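Local coordinates for hypothetical conserved protein (Geobacillus kaustophilus, PDB 2QYH), which is of unknown function but may be a magnesium-binding phosphatase of the haloacid dehalogenase-like hydrolase family, at residues G2-F7 with K199-A204; P117-S122 with L147-A152. One frame throughout, in Å; residues are numbered along the deposited sequence.

Contact 1. Residues G2-F7 with K199-A204; sequences GRKIVF and KKDVYA
Strands 5-7 and 202-204 run side by side in parallel, with I5 facing V202, V6 facing Y203 and F7 facing A204. They are neighbours in the middle of the Rossmann-like core sheet of a haloacid dehalogenase-type hydrolase; their axes approach to 4.4 Å at an angle of 23°. Three backbone bonds join them in the staggered parallel pattern: I5 N to D201 O (3.1 Å), Y203 N to I5 O (2.9 Å) and F7 N to Y203 O. On the other edge of strand 5-8, V6 bonds to Y38 and A40 of strand 38-42, so this strand is held from both flanks.

I5, F7, V202 and A204 share one face. V202 CG1 sits between two neighbours, 4.0 Å from I5 CG2 and equally far from F7 CE2, near the plane of the phenylalanine ring at its edge. The I5 and V202 side chains point the same way, whereas F7 crosses V202 obliquely. I188, M191 and I192 of helix 184-195 pack on this face.

V6 and Y203 occupy the other face, where V6 CG2 touches Y203 CB at 3.9 Å and L256 packs against V6. A chi1 of -60° sets the tyrosine's CG beside its own backbone N, and farther along the ring Y203 CE2 comes near K4 CB at a slant. At the start of the pairing, K4 CG rests 3.9 Å from D201 CB, while K4 NZ stays 5.6 Å from D201 OD1, too far for a salt bridge.

Contact 2. Residues P117-S122 with L147-A152; sequences PHIHVS and LLFCRA
In what is probably the cap domain of this haloacid dehalogenase-like protein, F149, just past the end of strand 145-148, packs its ring against helix 117-124. H118, I119 and S122, one turn of that helix, meet the ring from different directions. I119 CG1 stands over the centre of one face, 3.8 Å from the centroid and only 4° off the ring normal, a CH-pi contact. The two side chains cross at about a right angle, and I119 puts CG1 there with its first torsion of -64°, CG1 anti to the carbonyl carbon. S122 OG lies in the ring plane, at the edge carrying CD2 and CE2. The serine hydroxyl donates to H118 O at 2.8 Å, and the same carbonyl accepts S122 N at 3.1 Å, so two donors grip that oxygen, and the hydroxyl's own bond to it fixes the rotation of the serine side chain. H118 O also lies 3.7 Å from F149 CD2, oblique to the ring, and H118 CB meets F149 CB at 4.1 Å.

Farther out, R151 NH2 comes to 3.9 Å from H118 CE1, the guanidinium and imidazole planes standing 89° apart. V102 of strand 101-104 and S174 of strand 174-179 also touch F149, tying the helix to the antiparallel sheet. An alanine at F149 would probably leave I119 CG1 without its aromatic face and open a gap between the helix and strand 145-148.

No hydrogen bond joins the two segments: they are held by apolar and CH-pi packing. The serine's polarity is spent on H118 O within the helix, so its edge-on place by the ring needs no bond across the contact. R151, with its NE 4.4 Å from H118 NE2, would probably disfavour a charged imidazole.

The two contacts belong to different sheets and lie on opposite sides of the chain's centre, their centres about 37 Å apart and their nearest atoms about 22 Å. Along the sequence the order is 2-7, 117-122, 147-152, 199-204, so contact 2 is nested within the loop that contact 1 closes. Contact 1 pairs the first strand of the mixed core sheet with a strand reached only after the chain has passed through the five-stranded antiparallel sheet; contact 2 fastens a helix to that second sheet. This is consistent with the layout of a haloacid dehalogenase-type hydrolase, with a cap inserted into a core built from the chain on both sides of the insertion.

Contact 1. Residues G2-F7 with K199-A204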
loop_
_atom_site.group_PDB
_atom_site.type_symbol
_atom_site.label_atom_id
_atom_site.label_comp_id
_atom_site.label_asym_id
_atom_site.label_seq_id
_atom_site.Cartn_x
_atom_site.Cartn_y
_atom_site.Cartn_z
ATOM N N GLY D 2 -12.170 29.954 11.315
ATOM C CA GLY D 2 -12.065 28.948 10.270
ATOM C C GLY D 2 -11.311 27.670 10.584
ATOM O O GLY D 2 -10.789 27.477 11.677
ATOM N N ARG D 3 -11.269 26.783 9.598
ATOM C CA ARG D 3 -10.580 25.506 9.727
ATOM C C ARG D 3 -9.104 25.647 9.366
ATOM O O ARG D 3 -8.714 26.551 8.628
ATOM C CB ARG D 3 -11.203 24.470 8.784
ATOM C CG ARG D 3 -12.569 23.972 9.167
ATOM C CD ARG D 3 -12.479 22.677 9.941
ATOM N NE ARG D 3 -13.791 22.053 10.055
ATOM C CZ ARG D 3 -14.010 20.842 10.559
ATOM N NH1 ARG D 3 -13.001 20.106 11.002
ATOM N NH2 ARG D 3 -15.245 20.367 10.616
ATOM N N LYS D 4 -8.294 24.736 9.893
ATOM C CA LYS D 4 -6.865 24.701 9.605
ATOM C C LYS D 4 -6.625 23.389 8.878
ATOM O O LYS D 4 -7.388 22.441 9.027
ATOM C CB LYS D 4 -6.053 24.739 10.898
ATOM C CG LYS D 4 -6.194 26.037 11.661
ATOM C CD LYS D 4 -5.860 25.849 13.125
ATOM C CE LYS D 4 -6.130 27.115 13.923
ATOM N NZ LYS D 4 -6.066 26.874 15.398
ATOM N N ILE D 5 -5.580 23.334 8.073
ATOM C CA ILE D 5 -5.276 22.112 7.353
ATOM C C ILE D 5 -3.770 21.973 7.285
ATOM O O ILE D 5 -3.054 22.970 7.220
ATOM C CB ILE D 5 -5.875 22.138 5.921
ATOM C CG1 ILE D 5 -5.623 20.800 5.222
ATOM C CG2 ILE D 5 -5.299 23.300 5.127
ATOM C CD1 ILE D 5 -6.413 20.625 3.926
ATOM N N VAL D 6 -3.287 20.740 7.338
ATOM C CA VAL D 6 -1.857 20.484 7.264
ATOM C C VAL D 6 -1.609 19.492 6.135
ATOM O O VAL D 6 -2.249 18.446 6.072
ATOM C CB VAL D 6 -1.304 19.884 8.594
ATOM C CG1 VAL D 6 0.217 19.722 8.499
ATOM C CG2 VAL D 6 -1.673 20.777 9.773
ATOM N N PHE D 7 -0.683 19.836 5.249
ATOM C CA PHE D 7 -0.319 18.990 4.119
ATOM C C PHE D 7 1.028 18.317 4.387
ATOM O O PHE D 7 1.920 18.926 4.969
ATOM C CB PHE D 7 -0.238 19.838 2.853
ATOM C CG PHE D 7 -1.570 20.247 2.319
ATOM C CD1 PHE D 7 -2.257 19.425 1.434
ATOM C CD2 PHE D 7 -2.153 21.450 2.709
ATOM C CE1 PHE D 7 -3.513 19.799 0.944
ATOM C CE2 PHE D 7 -3.404 21.830 2.226
ATOM C CZ PHE D 7 -4.085 21.004 1.343
ATOM N N LYS D 199 -5.172 31.106 3.762
ATOM C CA LYS D 199 -3.771 30.704 3.670
ATOM C C LYS D 199 -3.057 30.716 5.033
ATOM O O LYS D 199 -2.237 29.851 5.319
ATOM C CB LYS D 199 -3.055 31.618 2.678
ATOM C CG LYS D 199 -1.637 31.215 2.376
ATOM C CD LYS D 199 -1.031 32.140 1.337
ATOM C CE LYS D 199 -1.772 32.049 0.016
ATOM N NZ LYS D 199 -1.195 32.989 -0.982
ATOM N N LYS D 200 -3.387 31.692 5.874
ATOM C CA LYS D 200 -2.781 31.817 7.198
ATOM C C LYS D 200 -3.082 30.609 8.092
ATOM O O LYS D 200 -2.512 30.464 9.174
ATOM C CB LYS D 200 -3.281 33.091 7.887
ATOM C CG LYS D 200 -4.774 33.096 8.140
ATOM C CD LYS D 200 -5.187 34.164 9.136
ATOM C CE LYS D 200 -6.668 34.023 9.478
ATOM N NZ LYS D 200 -7.137 35.024 10.477
ATOM N N ASP D 201 -3.985 29.746 7.646
ATOM C CA ASP D 201 -4.328 28.567 8.424
ATOM C C ASP D 201 -3.898 27.303 7.705
ATOM O O ASP D 201 -4.303 26.206 8.075
ATOM C CB ASP D 201 -5.828 28.519 8.688
ATOM C CG ASP D 201 -6.313 29.700 9.499
ATOM O OD1 ASP D 201 -5.859 29.875 10.649
ATOM O OD2 ASP D 201 -7.152 30.458 8.981
ATOM N N VAL D 202 -3.078 27.458 6.674
ATOM C CA VAL D 202 -2.595 26.317 5.916
ATOM C C VAL D 202 -1.150 26.032 6.315
ATOM O O VAL D 202 -0.322 26.932 6.316
ATOM C CB VAL D 202 -2.653 26.595 4.396
ATOM C CG1 VAL D 202 -2.207 25.363 3.611
ATOM C CG2 VAL D 202 -4.055 26.992 4.004
ATOM N N TYR D 203 -0.858 24.783 6.659
ATOM C CA TYR D 203 0.484 24.370 7.057
ATOM C C TYR D 203 0.960 23.263 6.125
ATOM O O TYR D 203 0.146 22.566 5.527
ATOM C CB TYR D 203 0.458 23.823 8.482
ATOM C CG TYR D 203 -0.029 24.807 9.510
ATOM C CD1 TYR D 203 0.871 25.482 10.343
ATOM C CD2 TYR D 203 -1.384 25.094 9.633
ATOM C CE1 TYR D 203 0.429 26.416 11.282
ATOM C CE2 TYR D 203 -1.841 26.027 10.565
ATOM C CZ TYR D 203 -0.928 26.688 11.382
ATOM O OH TYR D 203 -1.376 27.621 12.289
ATOM N N ALA D 204 2.271 23.093 6.002
ATOM C CA ALA D 204 2.818 22.029 5.163
ATOM C C ALA D 204 4.182 21.574 5.673
ATOM O O ALA D 204 4.966 22.375 6.162
ATOM C CB ALA D 204 2.929 22.496 3.708
#

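Contact 2. Residues P117-S122 with L147-A152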
loop_
_atom_site.group_PDB
_atom_site.type_symbol
_atom_site.label_atom_id
_atom_site.label_comp_id
_atom_site.label_asym_id
_atom_site.label_seq_id
_atom_site.Cartn_x
_atom_site.Cartn_y
_atom_site.Cartn_z
ATOM N N PRO D 117 12.302 -2.545 -22.073
ATOM C CA PRO D 117 13.366 -2.413 -21.078
ATOM C C PRO D 117 13.469 -1.103 -20.316
ATOM O O PRO D 117 13.994 -1.105 -19.203
ATOM C CB PRO D 117 14.628 -2.724 -21.893
ATOM C CG PRO D 117 14.278 -2.118 -23.205
ATOM C CD PRO D 117 12.890 -2.733 -23.412
ATOM N N HIS D 118 13.018 0.020 -20.861
ATOM C CA HIS D 118 13.119 1.271 -20.063
ATOM C C HIS D 118 12.006 1.338 -19.028
ATOM O O HIS D 118 12.155 1.944 -17.960
ATOM C CB HIS D 118 13.058 2.546 -20.909
ATOM C CG HIS D 118 14.312 2.829 -21.674
ATOM N ND1 HIS D 118 15.538 2.287 -21.344
ATOM C CD2 HIS D 118 14.531 3.618 -22.752
ATOM C CE1 HIS D 118 16.455 2.728 -22.185
ATOM N NE2 HIS D 118 15.871 3.536 -23.049
ATOM N N ILE D 119 10.876 0.739 -19.373
ATOM C CA ILE D 119 9.750 0.702 -18.472
ATOM C C ILE D 119 10.138 -0.180 -17.292
ATOM O O ILE D 119 10.019 0.249 -16.148
ATOM C CB ILE D 119 8.495 0.154 -19.174
ATOM C CG1 ILE D 119 8.082 1.109 -20.303
ATOM C CG2 ILE D 119 7.364 -0.019 -18.166
ATOM C CD1 ILE D 119 6.704 0.842 -20.882
ATOM N N HIS D 120 10.631 -1.391 -17.569
ATOM C CA HIS D 120 11.040 -2.324 -16.515
ATOM C C HIS D 120 11.952 -1.647 -15.490
ATOM O O HIS D 120 11.636 -1.599 -14.305
ATOM C CB HIS D 120 11.776 -3.553 -17.097
ATOM C CG HIS D 120 10.893 -4.532 -17.817
ATOM N ND1 HIS D 120 9.996 -5.356 -17.169
ATOM C CD2 HIS D 120 10.798 -4.840 -19.134
ATOM C CE1 HIS D 120 9.387 -6.127 -18.055
ATOM N NE2 HIS D 120 9.856 -5.834 -19.254
ATOM N N VAL D 121 13.070 -1.108 -15.957
ATOM C CA VAL D 121 14.053 -0.466 -15.091
ATOM C C VAL D 121 13.580 0.742 -14.291
ATOM O O VAL D 121 13.693 0.766 -13.055
ATOM C CB VAL D 121 15.291 -0.053 -15.908
ATOM C CG1 VAL D 121 16.168 0.888 -15.115
ATOM C CG2 VAL D 121 16.071 -1.291 -16.294
ATOM N N SER D 122 13.072 1.753 -14.987
ATOM C CA SER D 122 12.613 2.964 -14.321
ATOM C C SER D 122 11.463 2.679 -13.361
ATOM O O SER D 122 11.341 3.320 -12.319
ATOM C CB SER D 122 12.167 3.996 -15.352
ATOM O OG SER D 122 10.986 3.564 -16.004
ATOM N N LEU D 147 3.819 9.016 -18.480
ATOM C CA LEU D 147 5.254 8.819 -18.394
ATOM C C LEU D 147 5.811 8.611 -19.790
ATOM O O LEU D 147 5.293 7.800 -20.561
ATOM C CB LEU D 147 5.564 7.599 -17.530
ATOM C CG LEU D 147 5.272 7.706 -16.033
ATOM C CD1 LEU D 147 5.318 6.327 -15.411
ATOM C CD2 LEU D 147 6.288 8.632 -15.369
ATOM N N LEU D 148 6.856 9.365 -20.115
ATOM C CA LEU D 148 7.510 9.249 -21.412
ATOM C C LEU D 148 8.848 8.595 -21.157
ATOM O O LEU D 148 9.605 9.039 -20.290
ATOM C CB LEU D 148 7.733 10.626 -22.037
ATOM C CG LEU D 148 8.500 10.635 -23.364
ATOM C CD1 LEU D 148 7.699 9.906 -24.431
ATOM C CD2 LEU D 148 8.756 12.063 -23.789
ATOM N N PHE D 149 9.143 7.536 -21.897
ATOM C CA PHE D 149 10.405 6.855 -21.702
ATOM C C PHE D 149 11.410 7.149 -22.802
ATOM O O PHE D 149 11.322 6.624 -23.914
ATOM C CB PHE D 149 10.170 5.356 -21.557
ATOM C CG PHE D 149 9.300 5.007 -20.388
ATOM C CD1 PHE D 149 7.917 5.098 -20.484
ATOM C CD2 PHE D 149 9.867 4.641 -19.169
ATOM C CE1 PHE D 149 7.108 4.833 -19.385
ATOM C CE2 PHE D 149 9.068 4.376 -18.066
ATOM C CZ PHE D 149 7.685 4.472 -18.172
ATOM N N CYS D 150 12.358 8.019 -22.463
ATOM C CA CYS D 150 13.422 8.433 -23.357
ATOM C C CYS D 150 14.467 9.095 -22.473
ATOM O O CYS D 150 14.176 9.471 -21.331
ATOM C CB CYS D 150 12.907 9.442 -24.389
ATOM S SG CYS D 150 12.723 11.124 -23.757
ATOM N N ARG D 151 15.679 9.245 -23.005
ATOM C CA ARG D 151 16.771 9.861 -22.262
ATOM C C ARG D 151 16.744 11.379 -22.414
ATOM O O ARG D 151 16.089 11.913 -23.310
ATOM C CB ARG D 151 18.111 9.292 -22.740
ATOM C CG ARG D 151 18.268 7.806 -22.453
ATOM C CD ARG D 151 19.494 7.212 -23.130
ATOM N NE ARG D 151 19.629 5.784 -22.856
ATOM C CZ ARG D 151 19.993 5.279 -21.680
ATOM N NH1 ARG D 151 20.266 6.089 -20.662
ATOM N NH2 ARG D 151 20.078 3.961 -21.520
ATOM N N ALA D 152 17.455 12.070 -21.529
ATOM C CA ALA D 152 17.497 13.528 -21.550
ATOM C C ALA D 152 17.983 14.097 -22.886
ATOM O O ALA D 152 17.618 15.213 -23.264
ATOM C CB ALA D 152 18.374 14.036 -20.404
#